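Local structure of uncharacterized hypothetical protein (Bacteroides vulgatus, 4FMR) at residues Arg31-Asp34 with Lys35-Leu39; Glu63-Ala66 with Glu67-Asn71; Thr141-Thr144 with Asp145-Thr149. The protein is of unknown function but probably binds DNA, joining an HU/IHF-like DNA-binding domain to a C-terminal domain of immunoglobulin-like fold. All coordinates share one frame; numbering follows the deposited sequence. Where two conformers were deposited one is given.

Contact 1: Arg31-Asp34 with Lys35-Leu39; sequences RSID and KEIIL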
loop_
_atom_site.group_PDB
_atom_site.type_symbol
_atom_site.label_atom_id
_atom_site.label_comp_id
_atom_site.label_asym_id
_atom_site.label_seq_id
_atom_site.Cartn_x
_atom_site.Cartn_y
_atom_site.Cartn_z
ATOM N N ARG B 31 11.637 -11.076 11.750
ATOM C CA ARG B 31 10.555 -11.353 12.705
ATOM C C ARG B 31 9.422 -10.364 12.466
ATOM O O ARG B 31 9.532 -9.510 11.588
ATOM C CB ARG B 31 11.068 -11.262 14.173
ATOM C CG ARG B 31 11.526 -9.862 14.623
ATOM C CD ARG B 31 12.206 -9.849 15.982
ATOM N NE ARG B 31 13.556 -10.422 15.922
ATOM C CZ ARG B 31 14.686 -9.719 15.966
ATOM N NH1 ARG B 31 14.652 -8.399 16.112
ATOM N NH2 ARG B 31 15.860 -10.334 15.898
ATOM N N SER B 32 8.352 -10.469 13.256
ATOM C CA SER B 32 7.208 -9.563 13.173
ATOM C C SER B 32 7.104 -8.741 14.454
ATOM O O SER B 32 7.336 -9.273 15.535
ATOM C CB SER B 32 5.918 -10.341 12.924
ATOM O OG SER B 32 5.617 -11.227 13.990
ATOM N N ILE B 33 6.768 -7.451 14.345
ATOM C CA ILE B 33 6.624 -6.640 15.553
ATOM C C ILE B 33 5.249 -5.930 15.515
ATOM O O ILE B 33 4.692 -5.658 14.430
ATOM C CB ILE B 33 7.794 -5.650 15.795
ATOM C CG1 ILE B 33 7.770 -4.450 14.807
ATOM C CG2 ILE B 33 9.152 -6.370 15.834
ATOM C CD1 ILE B 33 8.653 -3.287 15.252
ATOM N N ASP B 34 4.716 -5.641 16.715
ATOM C CA ASP B 34 3.434 -4.971 16.901
ATOM C C ASP B 34 3.648 -3.710 17.728
ATOM O O ASP B 34 4.795 -3.367 18.008
ATOM C CB ASP B 34 2.418 -5.925 17.565
ATOM C CG ASP B 34 2.872 -6.537 18.891
ATOM O OD1 ASP B 34 3.939 -6.115 19.417
ATOM O OD2 ASP B 34 2.189 -7.463 19.379
ATOM N N LYS B 35 2.554 -3.066 18.171
ATOM C CA LYS B 35 2.580 -1.820 18.944
ATOM C C LYS B 35 3.333 -1.956 20.249
ATOM O O LYS B 35 4.025 -1.011 20.630
ATOM C CB LYS B 35 1.164 -1.302 19.225
ATOM C CG LYS B 35 0.628 -0.493 18.049
ATOM C CD LYS B 35 -0.656 0.279 18.379
ATOM C CE LYS B 35 -1.897 -0.462 17.961
ATOM N NZ LYS B 35 -3.122 0.346 18.180
ATOM N N GLU B 36 3.229 -3.126 20.920
ATOM C CA GLU B 36 3.893 -3.384 22.193
ATOM C C GLU B 36 5.414 -3.312 22.045
ATOM O O GLU B 36 6.053 -2.668 22.856
ATOM C CB GLU B 36 3.478 -4.749 22.780
ATOM C CG GLU B 36 4.009 -4.918 24.199
ATOM C CD GLU B 36 4.014 -6.287 24.863
ATOM O OE1 GLU B 36 3.929 -7.320 24.159
ATOM O OE2 GLU B 36 4.197 -6.316 26.101
ATOM N N ILE B 37 5.986 -3.948 21.019
ATOM C CA ILE B 37 7.439 -3.950 20.780
ATOM C C ILE B 37 7.905 -2.530 20.340
ATOM O O ILE B 37 8.932 -2.038 20.829
ATOM C CB ILE B 37 7.812 -5.062 19.751
ATOM C CG1 ILE B 37 7.509 -6.467 20.355
ATOM C CG2 ILE B 37 9.286 -4.968 19.333
ATOM C CD1 ILE B 37 7.040 -7.533 19.295
ATOM N N ILE B 38 7.120 -1.875 19.452
ATOM C CA ILE B 38 7.374 -0.512 18.978
ATOM C C ILE B 38 7.502 0.403 20.181
ATOM O O ILE B 38 8.492 1.101 20.283
ATOM C CB ILE B 38 6.280 -0.023 17.983
ATOM C CG1 ILE B 38 6.359 -0.800 16.661
ATOM C CG2 ILE B 38 6.364 1.512 17.747
ATOM C CD1 ILE B 38 5.160 -0.655 15.758
ATOM N N LEU B 39 6.547 0.362 21.105
ATOM C CA LEU B 39 6.555 1.183 22.325
ATOM C C LEU B 39 7.768 0.883 23.201
ATOM O O LEU B 39 8.372 1.808 23.733
ATOM C CB LEU B 39 5.255 0.966 23.128
ATOM C CG LEU B 39 4.030 1.725 22.594
ATOM C CD1 LEU B 39 2.745 1.197 23.218
ATOM C CD2 LEU B 39 4.180 3.226 22.803
#
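Asp34 caps the first turn of helix 35-45, its side chain and its backbone carbonyl both turned to amide groups of the opening turn. This is an N-cap: Asp34 OD1 accepts from Ile37 N, a weak bond at 3.4 Å but fairly straight, with 162° at the hydrogen. CG of Asp34 stands between its own backbone N and carbonyl carbon (chi1 55°), which folds the carboxylate back over the start of the helix. The main-chain bond is the firmer of the two: Ile38 N reaches Asp34 O at 3.1 Å. The helix end would probably help to stabilise a negative charge on the carboxylate.

Just before the cap, Ile33 faces the same turn with two branches. Its CG2 meets CG2 of Ile37 at 3.8 Å, while the longer arm brings CD1 against CG1 of Ile38, the two side chains crossing at about a right angle. The Lys35 amine forms salt bridges with Glu59 and Glu62 of helix 51-70. The strand half belongs to the dimer interface, for Ser32 and Ile33 pair in parallel with a strand of the second subunit, and Ile38 packs on Met61 of that subunit. The side chains of Ile37 and Asp34 cross at about a right angle, with Ile37 CD1 3.4 Å from Asp34 OD1.

Contact 2: Glu63-Ala66 with Glu67-Asn71; sequences EVVA and EALMN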
loop_
_atom_site.group_PDB
_atom_site.type_symbol
_atom_site.label_atom_id
_atom_site.label_comp_id
_atom_site.label_asym_id
_atom_site.label_seq_id
_atom_site.Cartn_x
_atom_site.Cartn_y
_atom_site.Cartn_z
ATOM N N GLU B 63 -6.765 7.250 15.992
ATOM C CA GLU B 63 -8.146 7.729 15.991
ATOM C C GLU B 63 -8.313 8.906 15.019
ATOM O O GLU B 63 -9.244 8.929 14.243
ATOM C CB GLU B 63 -8.575 8.150 17.415
ATOM C CG GLU B 63 -8.846 6.989 18.363
ATOM C CD GLU B 63 -8.932 7.338 19.839
ATOM O OE1 GLU B 63 -9.371 8.465 20.165
ATOM O OE2 GLU B 63 -8.589 6.470 20.674
ATOM N N VAL B 64 -7.405 9.871 15.066
ATOM C CA VAL B 64 -7.418 11.066 14.205
ATOM C C VAL B 64 -7.239 10.666 12.740
ATOM O O VAL B 64 -7.969 11.164 11.882
ATOM C CB VAL B 64 -6.319 12.068 14.661
ATOM C CG1 VAL B 64 -6.040 13.149 13.604
ATOM C CG2 VAL B 64 -6.674 12.677 16.010
ATOM N N VAL B 65 -6.253 9.806 12.463
ATOM C CA VAL B 65 -5.938 9.343 11.116
ATOM C C VAL B 65 -7.148 8.541 10.554
ATOM O O VAL B 65 -7.552 8.812 9.415
ATOM C CB VAL B 65 -4.605 8.526 11.068
ATOM C CG1 VAL B 65 -4.455 7.784 9.736
ATOM C CG2 VAL B 65 -3.393 9.439 11.302
ATOM N N ALA B 66 -7.728 7.608 11.355
ATOM C CA ALA B 66 -8.873 6.785 10.927
ATOM C C ALA B 66 -10.091 7.664 10.593
ATOM O O ALA B 66 -10.706 7.441 9.550
ATOM C CB ALA B 66 -9.248 5.737 11.989
ATOM N N GLU B 67 -10.391 8.681 11.436
ATOM C CA GLU B 67 -11.509 9.621 11.215
ATOM C C GLU B 67 -11.297 10.470 9.941
ATOM O O GLU B 67 -12.241 10.659 9.186
ATOM C CB GLU B 67 -11.723 10.557 12.424
ATOM C CG GLU B 67 -12.342 9.868 13.630
ATOM C CD GLU B 67 -12.237 10.594 14.966
ATOM O OE1 GLU B 67 -11.860 11.790 14.985
ATOM O OE2 GLU B 67 -12.523 9.951 16.001
ATOM N N ALA B 68 -10.060 10.951 9.715
ATOM C CA ALA B 68 -9.678 11.761 8.555
ATOM C C ALA B 68 -9.865 10.981 7.261
ATOM O O ALA B 68 -10.454 11.493 6.329
ATOM C CB ALA B 68 -8.232 12.217 8.691
ATOM N N LEU B 69 -9.399 9.728 7.225
ATOM C CA LEU B 69 -9.514 8.846 6.071
ATOM C C LEU B 69 -10.954 8.507 5.734
ATOM O O LEU B 69 -11.335 8.502 4.551
ATOM C CB LEU B 69 -8.745 7.548 6.337
ATOM C CG LEU B 69 -7.238 7.660 6.256
ATOM C CD1 LEU B 69 -6.583 6.479 6.892
ATOM C CD2 LEU B 69 -6.768 7.898 4.813
HETATM N N MSE B 70 -11.754 8.244 6.782
HETATM C CA MSE B 70 -13.153 7.837 6.663
HETATM C C MSE B 70 -14.058 9.036 6.373
HETATM O O MSE B 70 -15.220 8.837 6.047
HETATM C CB MSE B 70 -13.600 7.064 7.921
HETATM C CG MSE B 70 -12.982 5.661 7.995
HETATM SE SE MSE B 70 -13.311 4.670 6.334
HETATM C CE MSE B 70 -11.555 4.671 5.560
ATOM N N ASN B 71 -13.504 10.252 6.368
ATOM C CA ASN B 71 -14.237 11.433 5.970
ATOM C C ASN B 71 -13.604 12.005 4.680
ATOM O O ASN B 71 -13.884 13.125 4.286
ATOM C CB ASN B 71 -14.360 12.452 7.113
ATOM C CG ASN B 71 -15.396 11.943 8.107
ATOM O OD1 ASN B 71 -16.618 12.044 7.875
ATOM N ND2 ASN B 71 -14.940 11.194 9.125
#
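Leu69 lies beside Val65, one turn earlier on helix 51-70, both side chains pointing the same way, with Leu69 CD1 3.8 Å from Val65 CG1. The valine offers this methyl because CG1 is anti to its backbone N (chi1 167°). On the leucine, CG lies 3.4 Å from Val65 O, the same oxygen that accepts from Leu69 N.

The backbone here is the last stretch of an alpha helix. Four successive i to i+4 bonds run from Glu67, Ala68, Leu69 and Met70 back to Glu63, Val64, Val65 and Ala66. Past the last turn, Asn71 ND2 donates to Glu67 O at 2.8 Å, with the acceptor close to the plane of the asparagine amide, and this side-chain bond occupies a carbonyl at the end of the helix. Glu67 lays its CG against Glu63 O at 3.3 Å before its extended chain carries the carboxylate to Lys45 of the second subunit, where OE1 forms a salt bridge.

Val65, Ala68 and Leu69 rest on Val75 of strand 74-76, and Leu69 and Met70, a selenomethionine, touch Val104 of strand 101-108. The second subunit packs Ile33 on Ala68 and Leu112 on Leu69, while its Asn4 and Val5 hold the Asn71 amide, so this helix end is built into the dimer.

Contact 3: Thr141-Thr144 with Asp145-Thr149; sequences TRAT and DFSAT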
loop_
_atom_site.group_PDB
_atom_site.type_symbol
_atom_site.label_atom_id
_atom_site.label_comp_id
_atom_site.label_asym_id
_atom_site.label_seq_id
_atom_site.Cartn_x
_atom_site.Cartn_y
_atom_site.Cartn_z
ATOM N N THR B 141 -7.352 -8.691 -3.035
ATOM C CA THR B 141 -6.651 -7.412 -3.230
ATOM C C THR B 141 -5.621 -7.479 -4.363
ATOM O O THR B 141 -5.175 -6.428 -4.829
ATOM C CB THR B 141 -5.941 -6.982 -1.921
ATOM O OG1 THR B 141 -4.876 -7.889 -1.659
ATOM C CG2 THR B 141 -6.887 -6.917 -0.699
ATOM N N ARG B 142 -5.196 -8.709 -4.756
ATOM C CA ARG B 142 -4.146 -8.998 -5.741
ATOM C C ARG B 142 -2.751 -8.577 -5.182
ATOM O O ARG B 142 -1.763 -8.609 -5.921
ATOM C CB ARG B 142 -4.430 -8.367 -7.137
ATOM C CG ARG B 142 -5.718 -8.877 -7.796
ATOM C CD ARG B 142 -5.720 -10.378 -8.050
ATOM N NE ARG B 142 -7.083 -10.908 -8.179
ATOM C CZ ARG B 142 -7.385 -12.138 -8.588
ATOM N NH1 ARG B 142 -6.424 -12.990 -8.929
ATOM N NH2 ARG B 142 -8.651 -12.524 -8.670
ATOM N N ALA B 143 -2.652 -8.288 -3.860
ATOM C CA ALA B 143 -1.369 -7.955 -3.222
ATOM C C ALA B 143 -0.416 -9.165 -3.268
ATOM O O ALA B 143 -0.873 -10.317 -3.245
ATOM C CB ALA B 143 -1.582 -7.515 -1.785
ATOM N N THR B 144 0.892 -8.879 -3.429
ATOM C CA THR B 144 1.978 -9.862 -3.500
ATOM C C THR B 144 2.984 -9.625 -2.377
ATOM O O THR B 144 4.100 -10.098 -2.463
ATOM C CB THR B 144 2.677 -9.810 -4.870
ATOM O OG1 THR B 144 3.226 -8.502 -5.044
ATOM C CG2 THR B 144 1.739 -10.187 -6.034
ATOM N N ASP B 145 2.584 -8.925 -1.318
ATOM C CA ASP B 145 3.470 -8.650 -0.182
ATOM C C ASP B 145 3.198 -9.624 1.014
ATOM O O ASP B 145 3.646 -9.365 2.115
ATOM C CB ASP B 145 3.298 -7.177 0.263
ATOM C CG ASP B 145 1.888 -6.776 0.673
ATOM O OD1 ASP B 145 0.963 -7.627 0.568
ATOM O OD2 ASP B 145 1.694 -5.608 1.058
ATOM N N PHE B 146 2.460 -10.727 0.778
ATOM C CA PHE B 146 2.071 -11.732 1.766
ATOM C C PHE B 146 1.042 -11.201 2.760
ATOM O O PHE B 146 0.915 -11.746 3.851
ATOM C CB PHE B 146 3.254 -12.366 2.507
ATOM C CG PHE B 146 3.588 -13.685 1.853
ATOM C CD1 PHE B 146 4.447 -13.739 0.765
ATOM C CD2 PHE B 146 2.957 -14.857 2.252
ATOM C CE1 PHE B 146 4.744 -14.950 0.159
ATOM C CE2 PHE B 146 3.234 -16.067 1.623
ATOM C CZ PHE B 146 4.106 -16.102 0.566
ATOM N N SER B 147 0.265 -10.180 2.347
ATOM C CA SER B 147 -0.918 -9.722 3.055
ATOM C C SER B 147 -2.077 -10.515 2.438
ATOM O O SER B 147 -2.031 -10.825 1.245
ATOM C CB SER B 147 -1.099 -8.210 2.955
ATOM O OG SER B 147 -1.367 -7.843 1.614
ATOM N N ALA B 148 -3.059 -10.914 3.247
ATOM C CA ALA B 148 -4.134 -11.780 2.787
ATOM C C ALA B 148 -5.474 -11.424 3.432
ATOM O O ALA B 148 -5.514 -10.719 4.435
ATOM C CB ALA B 148 -3.778 -13.231 3.098
ATOM N N THR B 149 -6.555 -11.913 2.840
ATOM C CA THR B 149 -7.926 -11.671 3.303
ATOM C C THR B 149 -8.540 -12.973 3.874
ATOM O O THR B 149 -8.617 -13.970 3.162
ATOM C CB THR B 149 -8.783 -11.116 2.134
ATOM O OG1 THR B 149 -8.106 -10.016 1.501
ATOM C CG2 THR B 149 -10.158 -10.665 2.594
HETATM O O HOH W 1 -3.948 -7.836 0.855
HETATM O O HOH W 2 -0.038 -11.294 -0.781
#
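Asp145 OD1 is gripped by two donors of Ser147. The hydroxyl OG donates at 2.6 Å on the syn side of the carboxylate, 16° out of its plane, whereas Ser147 N comes from above that plane at 3.2 Å, making an Asx turn. The carboxylate and the hydroxyl are turned towards each other because CG of Asp145 (chi1 58°) and OG of Ser147 (chi1 66°) each stand between their own backbone N and carbonyl carbon. Ala143 CB packs against this pair, 3.4 Å from Ser147 OG and 3.5 Å from Asp145 OD1. The other carboxylate oxygen, Asp145 OD2, is hydrogen-bonded to Ser105 OG of the second subunit.

A second small turn precedes the first: Thr141 OG1 accepts from Ala143 N, an ST turn. One water joins the two turns, lying 2.7 Å from Thr141 OG1 and donating to Ser147 OG. Another donates to Ser147 O at 2.9 Å and makes weak bonds with Ala143 O and Phe146 N, so water links the segments where no direct hydrogen bond does. An alanine in place of Asp145 removes the carboxylate, and would probably leave Ser147 OG and N without their shared acceptor, the hydroxyl then held mainly by the water, and Ser105 of the second subunit without its mate.

The loop leads from strand 132-138 into strand 147-149, an outermost strand of the mixed sheet, paired in parallel with strand 231-240. Thr149 OG1 and Thr141 N both bond to Asp138. Phe146 stacks on His235 and packs on Ile133 and on Leu156 of strand 153-159, while Ala148 is hydrogen-bonded through its backbone to strand 231-240.

Overall arrangement
The three contacts follow one another along the chain without touching. Contacts 1 and 2 belong to the HU/IHF-like DNA-binding domain, at the start of helix 35-45 and the end of helix 51-70, with centres 23 Å apart and nearest atoms about 8 Å apart. Contact 3 lies in the immunoglobulin-like domain, its centre 21 Å from that of contact 1 and 23 Å from that of contact 2. What they share is the second subunit, which all three touch. Across the interface, contact 2 of one subunit lies against the counterpart of contact 1 in the other.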